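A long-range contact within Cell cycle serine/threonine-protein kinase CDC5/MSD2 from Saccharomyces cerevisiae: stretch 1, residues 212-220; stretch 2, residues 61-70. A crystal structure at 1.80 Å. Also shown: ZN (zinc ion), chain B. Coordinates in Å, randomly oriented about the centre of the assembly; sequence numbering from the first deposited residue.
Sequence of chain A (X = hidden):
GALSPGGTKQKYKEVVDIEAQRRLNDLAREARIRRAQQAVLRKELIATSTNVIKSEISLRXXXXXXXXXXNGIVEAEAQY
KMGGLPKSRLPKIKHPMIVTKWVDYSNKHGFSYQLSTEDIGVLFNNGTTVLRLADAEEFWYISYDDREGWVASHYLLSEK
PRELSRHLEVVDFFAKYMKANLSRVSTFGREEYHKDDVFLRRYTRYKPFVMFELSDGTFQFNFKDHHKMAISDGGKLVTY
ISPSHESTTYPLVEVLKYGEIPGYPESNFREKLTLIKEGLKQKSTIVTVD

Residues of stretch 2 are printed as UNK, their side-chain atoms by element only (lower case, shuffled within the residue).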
# COMPACT_ATOMS: atom_id res chain seq x y z
N PHE A 212 -4.90 1.26 1.20
CA PHE A 212 -3.61 0.85 1.73
C PHE A 212 -2.52 1.79 1.22
O PHE A 212 -2.42 2.05 0.02
CB PHE A 212 -3.27 -0.59 1.35
CG PHE A 212 -4.28 -1.60 1.81
CD1 PHE A 212 -4.39 -1.94 3.14
CD2 PHE A 212 -5.12 -2.23 0.89
CE1 PHE A 212 -5.32 -2.87 3.57
CE2 PHE A 212 -6.04 -3.17 1.31
CZ PHE A 212 -6.14 -3.49 2.65
N GLU A 213 -1.69 2.27 2.14
CA GLU A 213 -0.56 3.13 1.82
C GLU A 213 0.73 2.37 2.10
O GLU A 213 1.10 2.17 3.26
CB GLU A 213 -0.64 4.44 2.62
CG GLU A 213 -1.95 5.18 2.39
CD GLU A 213 -2.11 6.41 3.27
OE1 GLU A 213 -1.26 7.33 3.19
OE2 GLU A 213 -3.09 6.46 4.03
N LEU A 214 1.39 1.91 1.04
CA LEU A 214 2.60 1.09 1.16
C LEU A 214 3.85 1.95 1.20
O LEU A 214 3.86 3.08 0.71
CB LEU A 214 2.69 0.09 0.01
CG LEU A 214 1.50 -0.86 -0.14
CD1 LEU A 214 1.73 -1.82 -1.30
CD2 LEU A 214 1.24 -1.63 1.14
N SER A 215 4.92 1.39 1.76
CA SER A 215 6.11 2.16 2.07
C SER A 215 6.92 2.60 0.85
O SER A 215 7.83 3.41 0.98
CB SER A 215 7.01 1.36 3.02
OG SER A 215 7.42 0.15 2.42
N ASP A 216 6.60 2.06 -0.32
CA ASP A 216 7.28 2.47 -1.55
C ASP A 216 6.51 3.57 -2.29
O ASP A 216 6.91 4.00 -3.37
CB ASP A 216 7.51 1.28 -2.48
CG ASP A 216 6.22 0.60 -2.90
OD1 ASP A 216 5.14 0.97 -2.39
OD2 ASP A 216 6.28 -0.33 -3.73
N GLY A 217 5.40 4.03 -1.70
CA GLY A 217 4.62 5.11 -2.28
C GLY A 217 3.44 4.63 -3.10
O GLY A 217 2.72 5.44 -3.69
N THR A 218 3.24 3.32 -3.16
CA THR A 218 2.10 2.75 -3.85
C THR A 218 0.85 2.83 -2.99
O THR A 218 0.90 2.62 -1.78
CB THR A 218 2.37 1.28 -4.25
OG1 THR A 218 3.37 1.25 -5.28
CG2 THR A 218 1.11 0.59 -4.77
N PHE A 219 -0.27 3.16 -3.63
CA PHE A 219 -1.58 3.18 -2.98
C PHE A 219 -2.46 2.11 -3.58
O PHE A 219 -2.55 1.99 -4.80
CB PHE A 219 -2.24 4.55 -3.14
CG PHE A 219 -1.52 5.66 -2.44
CD1 PHE A 219 -0.46 6.32 -3.04
CD2 PHE A 219 -1.90 6.06 -1.17
CE1 PHE A 219 0.20 7.35 -2.40
CE2 PHE A 219 -1.24 7.09 -0.52
CZ PHE A 219 -0.19 7.73 -1.13
N GLN A 220 -3.10 1.32 -2.73
CA GLN A 220 -4.01 0.28 -3.20
C GLN A 220 -5.41 0.55 -2.68
O GLN A 220 -5.59 0.92 -1.51
CB GLN A 220 -3.54 -1.10 -2.76
CG GLN A 220 -4.41 -2.23 -3.28
CD GLN A 220 -3.84 -3.59 -2.95
OE1 GLN A 220 -2.63 -3.74 -2.82
NE2 GLN A 220 -4.72 -4.57 -2.79
N UNK A 61 5.41 12.45 6.17
CA UNK A 61 5.86 11.61 5.07
C UNK A 61 4.68 10.99 4.34
O UNK A 61 4.62 10.99 3.11
c UNK A 61 7.13 9.51 4.46
c UNK A 61 6.81 10.51 5.57
c UNK A 61 8.98 10.20 6.89
c UNK A 61 8.10 11.15 6.10
N UNK A 62 3.73 10.46 5.10
CA UNK A 62 2.51 9.89 4.53
C UNK A 62 1.74 10.93 3.71
O UNK A 62 1.31 10.65 2.59
c UNK A 62 1.62 9.34 5.65
c UNK A 62 1.82 6.88 5.30
c UNK A 62 2.08 8.02 6.26
c UNK A 62 1.38 7.76 7.57
N UNK A 63 1.56 12.11 4.28
CA UNK A 63 0.80 13.17 3.62
C UNK A 63 1.49 13.60 2.34
O UNK A 63 0.83 13.95 1.35
c UNK A 63 0.61 14.35 4.56
N UNK A 64 2.82 13.58 2.35
CA UNK A 64 3.59 13.97 1.18
C UNK A 64 3.37 13.01 0.01
O UNK A 64 3.25 13.44 -1.14
o UNK A 64 5.83 14.43 0.40
c UNK A 64 5.08 14.03 1.52
N UNK A 65 3.30 11.71 0.29
CA UNK A 65 3.05 10.72 -0.76
C UNK A 65 1.62 10.84 -1.29
O UNK A 65 1.38 10.65 -2.48
c UNK A 65 3.31 9.30 -0.26
o UNK A 65 5.31 8.81 -2.17
o UNK A 65 6.94 9.28 -0.79
c UNK A 65 5.73 9.05 -1.02
c UNK A 65 4.76 9.03 0.15
N UNK A 66 0.68 11.14 -0.40
CA UNK A 66 -0.71 11.34 -0.81
C UNK A 66 -0.81 12.55 -1.73
O UNK A 66 -1.49 12.52 -2.75
s UNK A 66 -1.92 10.04 1.37
c UNK A 66 -1.61 11.54 0.42
N UNK A 67 -0.11 13.61 -1.33
CA UNK A 67 -0.05 14.84 -2.10
C UNK A 67 0.59 14.59 -3.46
O UNK A 67 0.09 15.05 -4.49
n UNK A 67 1.41 19.04 -3.06
n UNK A 67 -0.22 18.11 -2.04
c UNK A 67 0.73 15.89 -1.31
c UNK A 67 0.83 17.22 -1.98
c UNK A 67 0.15 19.19 -2.69
c UNK A 67 1.86 17.82 -2.63
N UNK A 68 1.68 13.84 -3.44
CA UNK A 68 2.45 13.50 -4.64
C UNK A 68 1.63 12.75 -5.69
O UNK A 68 1.64 13.14 -6.86
c UNK A 68 4.59 12.10 -5.32
c UNK A 68 5.63 11.14 -4.74
c UNK A 68 5.25 13.25 -6.07
c UNK A 68 3.66 12.66 -4.24
N UNK A 69 0.95 11.67 -5.31
CA UNK A 69 0.24 10.90 -6.33
C UNK A 69 -1.08 11.57 -6.73
O UNK A 69 -1.51 11.42 -7.86
o UNK A 69 -1.24 9.37 -5.13
c UNK A 69 -0.05 9.44 -5.92
c UNK A 69 1.11 8.84 -5.17
N UNK A 70 -1.71 12.30 -5.81
CA UNK A 70 -2.90 13.08 -6.19
C UNK A 70 -2.52 14.07 -7.28
O UNK A 70 -3.23 14.20 -8.28
c UNK A 70 -4.77 14.63 -5.31
c UNK A 70 -5.85 13.77 -5.95
c UNK A 70 -5.31 15.29 -4.06
c UNK A 70 -3.51 13.81 -5.00
ZN ZN B . 3.22 20.09 -3.62
O HOH W 1 1.12 7.86 2.16
O HOH W 2 2.46 20.75 -5.66

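Stretch 2 is a helix lying over a β-hairpin, whose strands are joined through a type I turn from Leu214 to Gly217. Position 61 carries four carbons, forked at the first, with one arm two carbons long, and stays beyond reach of the hairpin: Ile61, on which this contact places no demand. Position 62 also has four carbons, but forked at the second, which makes it Leu62. Its CB points sideways, but the end of the chain comes nearer, with CD2 3.8 Å from Glu213 OE1, against the carboxylate without bonding to it.

At position 63 a single carbon points away from the hairpin; this is Ala63, a small, helix-compatible residue. Position 64 has one carbon followed by one oxygen, exposed and out of reach, a small polar side chain at home on the surface: Ser64.

Position 65 has three carbons, the third carrying two oxygens, and points toward the turn. It is Glu65, and its OE1 comes 3.8 Å from Gly217 CA. The absent side chain matters here, because an ideal CB on Gly217 would sit 3.0 Å from that OE1, a clash; the backbone angles of Gly217 by themselves also call for glycine. Phe219 packs beside the same residue, its CZ 3.9 Å from Glu65 CB.

Position 66 ends, after one carbon, in a sulfur, buried and touching both the Glu213 carboxylate and the Phe219 ring. This is Cys66, whose short side chain sets a polarizable sulfur against both: SG is 3.3 Å from Glu213 OE1 and 3.6 Å from Phe219 CE2, approaching the ring obliquely.

Position 67 has one carbon and then a five-membered ring of three carbons and two nitrogens. Pointing away from the hairpin, it is His67, whose NE2 binds zinc at 2.2 Å. Position 68 has four carbons forked at the second, exposed and without contact: Leu68, likewise unconstrained by the hairpin.

Position 69 has one carbon bearing an oxygen and a carbon, and points toward the hairpin. It is Thr69; its methyl CG2 lies 3.3 Å from Phe219 CE1 and 4.0 Å from Gly217 O, while the buried OG1 finds no partner in the model. Position 70, four carbons forked at the second, is out of reach: Leu70, equally free of this contact.

The contact therefore uses 62, 65, 66 and 69, spaced so that one side of the helix meets the hairpin. No direct hydrogen bond crosses it. Packing around Phe219 and the bare Gly217 brings the elements together, and water 1 links them, donating to Leu62 O at 2.8 Å and to Glu213 OE1 at 2.6 Å.

Stretch 2 61-70: ILASECHLTL
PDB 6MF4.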